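Local coordinates for protein fructosyl amine: oxygen oxidoreductase (Aspergillus fumigatus, PDB 3DJE) that oxidises fructosyl amino acids with FAD as cofactor, a deglycating amadoriase that passes electrons to oxygen, at residues P328-R333 and Q431-S436; L238-L243 and R272-I277. One frame throughout, in Å; residues are numbered along the deposited sequence.

Contact 1: P328-R333 and Q431-S436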
ATOM      1  N   PRO A 328      17.541   2.981  19.480  1.00 20.72           N
ATOM      2  CA  PRO A 328      17.594   3.883  18.335  1.00 20.06           C
ATOM      3  C   PRO A 328      17.010   3.207  17.099  1.00 19.20           C
ATOM      4  O   PRO A 328      17.130   1.984  16.948  1.00 19.65           O
ATOM      5  CB  PRO A 328      19.096   4.111  18.135  1.00 20.59           C
ATOM      6  CG  PRO A 328      19.751   2.928  18.750  1.00 22.36           C
ATOM      7  CD  PRO A 328      18.890   2.619  19.955  1.00 21.16           C
ATOM      8  N   PHE A 329      16.370   3.997  16.244  1.00 18.15           N
ATOM      9  CA  PHE A 329      15.889   3.492  14.948  1.00 17.75           C
ATOM     10  C   PHE A 329      17.052   3.317  13.979  1.00 17.22           C
ATOM     11  O   PHE A 329      17.963   4.150  13.941  1.00 18.06           O
ATOM     12  CB  PHE A 329      14.871   4.448  14.335  1.00 17.26           C
ATOM     13  CG  PHE A 329      13.671   4.720  15.201  1.00 17.91           C
ATOM     14  CD1 PHE A 329      13.167   3.749  16.070  1.00 17.76           C
ATOM     15  CD2 PHE A 329      13.011   5.943  15.110  1.00 17.94           C
ATOM     16  CE1 PHE A 329      12.042   4.006  16.856  1.00 18.92           C
ATOM     17  CE2 PHE A 329      11.878   6.207  15.883  1.00 18.83           C
ATOM     18  CZ  PHE A 329      11.394   5.242  16.761  1.00 17.89           C
ATOM     19  N   SER A 330      17.016   2.245  13.189  1.00 16.34           N
ATOM     20  CA  SER A 330      18.059   2.009  12.182  1.00 15.72           C
ATOM     21  C   SER A 330      17.649   2.546  10.806  1.00 14.98           C
ATOM     22  O   SER A 330      18.491   2.688   9.914  1.00 15.78           O
ATOM     23  CB  SER A 330      18.362   0.522  12.068  1.00 16.26           C
ATOM     24  OG  SER A 330      17.180  -0.174  11.721  1.00 17.02           O
ATOM     25  N   PHE A 331      16.349   2.809  10.640  1.00 13.52           N
ATOM     26  CA  PHE A 331      15.785   3.312   9.389  1.00 13.05           C
ATOM     27  C   PHE A 331      14.423   3.927   9.700  1.00 12.47           C
ATOM     28  O   PHE A 331      13.727   3.470  10.607  1.00 13.57           O
ATOM     29  CB  PHE A 331      15.644   2.170   8.363  1.00 12.56           C
ATOM     30  CG  PHE A 331      15.040   2.603   7.042  1.00 12.73           C
ATOM     31  CD1 PHE A 331      15.759   3.403   6.165  1.00 14.43           C
ATOM     32  CD2 PHE A 331      13.748   2.206   6.687  1.00 13.68           C
ATOM     33  CE1 PHE A 331      15.206   3.823   4.935  1.00 14.35           C
ATOM     34  CE2 PHE A 331      13.186   2.615   5.479  1.00 13.02           C
ATOM     35  CZ  PHE A 331      13.911   3.424   4.600  1.00 13.97           C
ATOM     36  N   ALA A 332      14.066   4.961   8.946  1.00 12.42           N
ATOM     37  CA  ALA A 332      12.749   5.596   9.051  1.00 12.31           C
ATOM     38  C   ALA A 332      12.369   6.267   7.747  1.00 12.74           C
ATOM     39  O   ALA A 332      13.218   6.870   7.076  1.00 13.86           O
ATOM     40  CB  ALA A 332      12.733   6.628  10.186  1.00 12.70           C
ATOM     41  N   ARG A 333      11.091   6.187   7.389  1.00 12.75           N
ATOM     42  CA  ARG A 333      10.604   6.935   6.235  1.00 12.59           C
ATOM     43  C   ARG A 333       9.111   7.179   6.263  1.00 12.88           C
ATOM     44  O   ARG A 333       8.361   6.497   6.966  1.00 12.61           O
ATOM     45  CB  ARG A 333      10.973   6.251   4.913  1.00 13.00           C
ATOM     46  CG  ARG A 333      10.058   5.096   4.486  1.00 12.64           C
ATOM     47  CD  ARG A 333      10.403   4.799   3.055  1.00 13.89           C
ATOM     48  NE  ARG A 333       9.736   3.638   2.445  1.00 14.00           N
ATOM     49  CZ  ARG A 333       8.833   3.740   1.470  1.00 16.63           C
ATOM     50  NH1 ARG A 333       8.336   2.646   0.915  1.00 15.66           N
ATOM     51  NH2 ARG A 333       8.433   4.936   1.042  1.00 15.16           N
ATOM     52  N   GLN A 431      20.033   7.591  10.133  1.00 21.69           N
ATOM     53  CA  GLN A 431      20.932   7.338   9.009  1.00 22.71           C
ATOM     54  C   GLN A 431      20.161   7.099   7.702  1.00 22.55           C
ATOM     55  O   GLN A 431      19.129   6.418   7.698  1.00 22.50           O
ATOM     56  CB  GLN A 431      21.786   6.111   9.318  1.00 23.36           C
ATOM     57  CG  GLN A 431      22.802   5.774   8.248  1.00 27.75           C
ATOM     58  CD  GLN A 431      24.033   6.643   8.344  1.00 32.48           C
ATOM     59  OE1 GLN A 431      24.241   7.540   7.526  1.00 35.23           O
ATOM     60  NE2 GLN A 431      24.854   6.392   9.361  1.00 34.98           N
ATOM     61  N   TYR A 432      20.664   7.666   6.609  1.00 22.12           N
ATOM     62  CA  TYR A 432      20.072   7.445   5.294  1.00 21.57           C
ATOM     63  C   TYR A 432      20.420   6.058   4.771  1.00 21.41           C
ATOM     64  O   TYR A 432      21.526   5.546   4.999  1.00 21.66           O
ATOM     65  CB  TYR A 432      20.528   8.518   4.292  1.00 22.23           C
ATOM     66  CG  TYR A 432      20.054   8.275   2.875  1.00 22.46           C
ATOM     67  CD1 TYR A 432      18.732   8.529   2.510  1.00 22.84           C
ATOM     68  CD2 TYR A 432      20.922   7.774   1.900  1.00 22.88           C
ATOM     69  CE1 TYR A 432      18.279   8.299   1.212  1.00 23.26           C
ATOM     70  CE2 TYR A 432      20.480   7.542   0.594  1.00 22.91           C
ATOM     71  CZ  TYR A 432      19.156   7.811   0.261  1.00 22.65           C
ATOM     72  OH  TYR A 432      18.697   7.598  -1.019  1.00 24.07           O
ATOM     73  N   ARG A 433      19.455   5.470   4.072  1.00 20.21           N
ATOM     74  CA  ARG A 433      19.628   4.229   3.335  1.00 19.65           C
ATOM     75  C   ARG A 433      18.884   4.405   2.027  1.00 19.23           C
ATOM     76  O   ARG A 433      17.770   4.933   2.010  1.00 18.60           O
ATOM     77  CB  ARG A 433      19.043   3.052   4.112  1.00 19.53           C
ATOM     78  CG  ARG A 433      19.103   1.702   3.388  1.00 20.76           C
ATOM     79  CD  ARG A 433      18.394   0.633   4.225  1.00 20.11           C
ATOM     80  NE  ARG A 433      19.033   0.467   5.535  1.00 20.04           N
ATOM     81  CZ  ARG A 433      18.513  -0.208   6.558  1.00 19.59           C
ATOM     82  NH1 ARG A 433      17.330  -0.808   6.444  1.00 18.20           N
ATOM     83  NH2 ARG A 433      19.184  -0.290   7.706  1.00 19.90           N
ATOM     84  N   ASP A 434      19.518   3.987   0.938  1.00 19.53           N
ATOM     85  CA  ASP A 434      18.909   4.075  -0.374  1.00 19.75           C
ATOM     86  C   ASP A 434      18.205   2.755  -0.638  1.00 19.24           C
ATOM     87  O   ASP A 434      18.848   1.759  -0.982  1.00 19.27           O
ATOM     88  CB  ASP A 434      19.979   4.357  -1.440  1.00 20.91           C
ATOM     89  CG  ASP A 434      19.415   4.367  -2.852  1.00 22.91           C
ATOM     90  OD1 ASP A 434      18.204   4.108  -3.030  1.00 23.86           O
ATOM     91  OD2 ASP A 434      20.194   4.630  -3.796  1.00 26.90           O
ATOM     92  N   ILE A 435      16.885   2.742  -0.469  1.00 18.88           N
ATOM     93  CA  ILE A 435      16.133   1.493  -0.586  1.00 18.54           C
ATOM     94  C   ILE A 435      15.863   1.066  -2.039  1.00 19.75           C
ATOM     95  O   ILE A 435      15.262   0.014  -2.264  1.00 18.82           O
ATOM     96  CB  ILE A 435      14.827   1.507   0.245  1.00 18.48           C
ATOM     97  CG1 ILE A 435      13.918   2.662  -0.177  1.00 17.73           C
ATOM     98  CG2 ILE A 435      15.165   1.599   1.734  1.00 17.86           C
ATOM     99  CD1 ILE A 435      12.511   2.565   0.414  1.00 18.22           C
ATOM    100  N   SER A 436      16.295   1.886  -3.001  1.00 21.30           N
ATOM    101  CA  SER A 436      16.294   1.498  -4.422  1.00 23.75           C
ATOM    102  C   SER A 436      17.533   0.657  -4.727  1.00 25.32           C
ATOM    103  O   SER A 436      17.674   0.114  -5.836  1.00 25.80           O
ATOM    104  CB  SER A 436      16.242   2.727  -5.338  1.00 23.57           C
ATOM    105  OG  SER A 436      14.922   3.235  -5.480  1.00 25.15           O
TER
HETATM  106  O   HOH W   1      19.273   3.555   7.480  1.00 20.26           O
HETATM  107  O   HOH W   2      16.197   6.704   7.885  1.00 17.19           O

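Contact 2: L238-L243 and R272-I277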
ATOM      1  N   LEU A 238       6.879   4.798   9.083  1.00 12.11           N
ATOM      2  CA  LEU A 238       7.454   3.510   9.463  1.00 12.17           C
ATOM      3  C   LEU A 238       8.891   3.681   9.951  1.00 12.50           C
ATOM      4  O   LEU A 238       9.612   4.598   9.510  1.00 12.58           O
ATOM      5  CB  LEU A 238       7.400   2.520   8.280  1.00 12.61           C
ATOM      6  CG  LEU A 238       8.344   2.753   7.087  1.00 11.96           C
ATOM      7  CD1 LEU A 238       9.708   2.084   7.243  1.00 13.11           C
ATOM      8  CD2 LEU A 238       7.675   2.298   5.769  1.00 13.80           C
ATOM      9  N   VAL A 239       9.294   2.793  10.856  1.00 12.26           N
ATOM     10  CA  VAL A 239      10.675   2.733  11.340  1.00 12.25           C
ATOM     11  C   VAL A 239      11.131   1.276  11.391  1.00 12.45           C
ATOM     12  O   VAL A 239      10.297   0.370  11.398  1.00 11.71           O
ATOM     13  CB  VAL A 239      10.847   3.372  12.766  1.00 13.04           C
ATOM     14  CG1 VAL A 239      10.291   4.783  12.799  1.00 14.42           C
ATOM     15  CG2 VAL A 239      10.212   2.491  13.857  1.00 13.07           C
ATOM     16  N   HIS A 240      12.445   1.068  11.419  1.00 12.07           N
ATOM     17  CA  HIS A 240      13.044  -0.227  11.752  1.00 12.82           C
ATOM     18  C   HIS A 240      13.867  -0.099  13.041  1.00 13.75           C
ATOM     19  O   HIS A 240      14.510   0.929  13.270  1.00 14.02           O
ATOM     20  CB  HIS A 240      14.011  -0.668  10.656  1.00 12.72           C
ATOM     21  CG  HIS A 240      13.372  -0.950   9.325  1.00 13.46           C
ATOM     22  ND1 HIS A 240      14.064  -1.546   8.293  1.00 14.64           N
ATOM     23  CD2 HIS A 240      12.112  -0.744   8.867  1.00 13.96           C
ATOM     24  CE1 HIS A 240      13.265  -1.670   7.243  1.00 15.05           C
ATOM     25  NE2 HIS A 240      12.072  -1.204   7.569  1.00 14.67           N
ATOM     26  N   ILE A 241      13.863  -1.162  13.834  1.00 13.85           N
ATOM     27  CA  ILE A 241      14.818  -1.352  14.934  1.00 15.40           C
ATOM     28  C   ILE A 241      15.653  -2.609  14.654  1.00 15.69           C
ATOM     29  O   ILE A 241      15.095  -3.674  14.411  1.00 16.08           O
ATOM     30  CB  ILE A 241      14.084  -1.455  16.290  1.00 15.35           C
ATOM     31  CG1 ILE A 241      13.527  -0.081  16.656  1.00 16.20           C
ATOM     32  CG2 ILE A 241      15.017  -1.989  17.419  1.00 14.90           C
ATOM     33  CD1 ILE A 241      12.601  -0.080  17.864  1.00 18.17           C
ATOM     34  N   ALA A 242      16.982  -2.468  14.671  1.00 16.49           N
ATOM     35  CA  ALA A 242      17.883  -3.603  14.423  1.00 17.53           C
ATOM     36  C   ALA A 242      18.175  -4.383  15.695  1.00 18.74           C
ATOM     37  O   ALA A 242      18.746  -3.839  16.652  1.00 19.38           O
ATOM     38  CB  ALA A 242      19.191  -3.140  13.790  1.00 17.55           C
ATOM     39  N   LEU A 243      17.786  -5.648  15.706  1.00 19.25           N
ATOM     40  CA  LEU A 243      18.103  -6.531  16.825  1.00 20.86           C
ATOM     41  C   LEU A 243      19.551  -6.991  16.725  1.00 22.72           C
ATOM     42  O   LEU A 243      20.070  -7.191  15.624  1.00 23.06           O
ATOM     43  CB  LEU A 243      17.167  -7.737  16.834  1.00 20.37           C
ATOM     44  CG  LEU A 243      15.663  -7.507  17.012  1.00 19.91           C
ATOM     45  CD1 LEU A 243      14.924  -8.810  16.846  1.00 18.16           C
ATOM     46  CD2 LEU A 243      15.369  -6.892  18.373  1.00 19.92           C
ATOM     47  N   ARG A 272      18.801  -8.033   7.936  1.00 15.22           N
ATOM     48  CA  ARG A 272      19.409  -7.161   8.944  1.00 16.24           C
ATOM     49  C   ARG A 272      18.896  -7.359  10.359  1.00 15.56           C
ATOM     50  O   ARG A 272      19.331  -6.652  11.282  1.00 16.15           O
ATOM     51  CB  ARG A 272      19.245  -5.689   8.554  1.00 16.64           C
ATOM     52  CG  ARG A 272      19.930  -5.281   7.255  1.00 17.88           C
ATOM     53  CD  ARG A 272      19.696  -3.795   6.992  1.00 18.12           C
ATOM     54  NE  ARG A 272      20.395  -3.329   5.792  1.00 23.91           N
ATOM     55  CZ  ARG A 272      19.868  -3.269   4.571  1.00 26.42           C
ATOM     56  NH1 ARG A 272      18.611  -3.660   4.338  1.00 27.84           N
ATOM     57  NH2 ARG A 272      20.613  -2.820   3.566  1.00 28.16           N
ATOM     58  N   GLY A 273      17.990  -8.320  10.537  1.00 15.21           N
ATOM     59  CA  GLY A 273      17.356  -8.562  11.830  1.00 15.14           C
ATOM     60  C   GLY A 273      16.549  -7.360  12.295  1.00 15.22           C
ATOM     61  O   GLY A 273      16.420  -7.114  13.502  1.00 15.98           O
ATOM     62  N   GLU A 274      15.992  -6.618  11.340  1.00 14.68           N
ATOM     63  CA  GLU A 274      15.252  -5.397  11.650  1.00 13.95           C
ATOM     64  C   GLU A 274      13.766  -5.639  11.796  1.00 13.77           C
ATOM     65  O   GLU A 274      13.154  -6.260  10.936  1.00 13.67           O
ATOM     66  CB  GLU A 274      15.508  -4.331  10.582  1.00 14.36           C
ATOM     67  CG  GLU A 274      16.931  -3.750  10.683  1.00 14.63           C
ATOM     68  CD  GLU A 274      17.285  -2.772   9.595  1.00 15.67           C
ATOM     69  OE1 GLU A 274      16.623  -2.737   8.521  1.00 17.86           O
ATOM     70  OE2 GLU A 274      18.269  -2.026   9.809  1.00 18.05           O
ATOM     71  N   ILE A 275      13.201  -5.160  12.902  1.00 12.66           N
ATOM     72  CA  ILE A 275      11.743  -5.171  13.102  1.00 13.20           C
ATOM     73  C   ILE A 275      11.180  -3.878  12.537  1.00 12.83           C
ATOM     74  O   ILE A 275      11.600  -2.787  12.933  1.00 13.19           O
ATOM     75  CB  ILE A 275      11.349  -5.286  14.604  1.00 12.91           C
ATOM     76  CG1 ILE A 275      11.797  -6.644  15.170  1.00 13.40           C
ATOM     77  CG2 ILE A 275       9.820  -5.104  14.798  1.00 13.53           C
ATOM     78  CD1 ILE A 275      11.704  -6.758  16.727  1.00 15.04           C
ATOM     79  N   LYS A 276      10.236  -4.005  11.610  1.00 13.08           N
ATOM     80  CA  LYS A 276       9.510  -2.859  11.099  1.00 12.92           C
ATOM     81  C   LYS A 276       8.283  -2.572  11.967  1.00 12.76           C
ATOM     82  O   LYS A 276       7.477  -3.471  12.249  1.00 12.42           O
ATOM     83  CB  LYS A 276       9.083  -3.097   9.650  1.00 13.15           C
ATOM     84  CG  LYS A 276       8.436  -1.862   9.021  1.00 15.92           C
ATOM     85  CD  LYS A 276       7.743  -2.204   7.736  1.00 21.62           C
ATOM     86  CE  LYS A 276       6.305  -1.766   7.788  1.00 23.23           C
ATOM     87  NZ  LYS A 276       5.554  -2.536   6.776  1.00 25.67           N
ATOM     88  N   ILE A 277       8.142  -1.306  12.356  1.00 12.25           N
ATOM     89  CA  ILE A 277       7.047  -0.844  13.222  1.00 13.31           C
ATOM     90  C   ILE A 277       6.369   0.371  12.596  1.00 13.19           C
ATOM     91  O   ILE A 277       7.043   1.298  12.135  1.00 13.72           O
ATOM     92  CB  ILE A 277       7.576  -0.420  14.629  1.00 13.64           C
ATOM     93  CG1 ILE A 277       8.382  -1.550  15.271  1.00 15.76           C
ATOM     94  CG2 ILE A 277       6.425  -0.006  15.548  1.00 14.29           C
ATOM     95  CD1 ILE A 277       9.736  -1.109  15.736  1.00 17.87           C
TER

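Contact 1: P328-R333 and Q431-S436
Phe331, Arg333, Arg433 and Ile435 carry a partly buried contact in which the C-terminal tail, 431-436, lies across residues 330-333, where the chain enters strand 331-339, without joining its sheet. No direct hydrogen bond links the two segments; side-chain packing and two waters do. The Phe331 ring is the main surface. Its CG stands anti to the backbone N (chi1 179°), and the ring reaches Ile435, whose CG2 lies 3.6 Å from Phe331 CZ. The beta-branched, compact isoleucine serves two neighbours at once, because its other branch ends over one face of the Arg333 guanidinium, with Ile435 CD1 3.6 Å from Arg333 NE. Arg433 continues the cover: its CB rests 3.9 Å from Phe331 CD1. The chain bends at chi3 (-61°), which turns NE, and the guanidinium beyond it has one face over Phe331 CB, with Arg433 NH1 3.9 Å from that carbon. The guanidinium and ring planes are nearly parallel, 9° apart. The charge of Arg433 has Glu274 as its partner, while Arg333 NH1 is satisfied by the carbonyls of Ser46 and Asn49. Along the backbone, one water donates to Ser330 O at 2.7 Å and to Gln431 O at 2.9 Å; a second accepts from Ala332 N at 3.0 Å and can donate to Gln431 O, though it has more acceptors in reach than protons. Within the tail, Ser436 N bonds to Asp434 OD1 at 2.9 Å in an Asx turn that spans Ile435. The chemistry implies attachment by fit: Arg433 CB and Ile435 CG2 pack against the phenylalanine ring, the Arg433 guanidinium lies over Phe331 CB, and water supplies the polar link that the two backbones do not make directly.

Contact 2: L238-L243 and R272-I277
Val239 to Ala242 pair with Ile277 to Glu274 as antiparallel strands whose short axes run 153° apart, with Val239-Ile277 and Ile241-Ile275 as hydrogen-bonded pairs. Ile277 N reaches Val239 O at 2.9 Å and Ile275 N reaches Ile241 O at 2.8 Å, each answered by a bond in the other direction. Beyond the last bridge Leu243 N still bonds to Gly273 O, 3.0 Å away, where the positive phi of Gly273 (62°) suits a residue without a side chain. On one face His240 meets Glu274: His240 ND1 donates to Glu274 OE1 at 2.8 Å in a nearly straight bond. The oxygen lies close to the imidazole plane, yet the donor comes from above the carboxylate plane, the two planes being 72° apart. Glu274 OE2 forms a salt bridge with Arg433 NH2, so this buried carboxylate has a partner at each oxygen. The aliphatic part of Lys276 packs beside the ring, CG 3.8 Å from His240 CD2, while its ammonium leads away to Asn52 and Asp50. On the other face Ile241 CD1 touches Ile277 CD1 at 3.7 Å, under helix 307-320; Leu243, just past the strand, adds its CD1 to Ile275. This antiparallel pairing of strands 232-242 and 274-289 belongs to the mixed sheet beside the FAD and FSA site, consistent with the substrate-binding part of the MSOX/MTOX-family fold.

Overall arrangement
The two contacts share one sheet, with centres 10 Å apart. Strand 232-242 lies between strands 274-289 and 331-339, so contact 1 lays the C-terminal tail on the strand next to the pairing of contact 2. They join chiefly at His240: Ser330 N lies 2.8 Å from His240 O and Phe331 O 2.8 Å from His240 N, both probable hydrogen bonds, while the Phe331 and His240 rings meet edge-to-face. Both contacts approach the cofactor. Measured between nearest atoms, the side chains of Leu238 and Arg333 are about 4 and 6 Å from FAD, and those of Lys276 and Arg333 about 7 and 11 Å from the bound substrate analogue FSA.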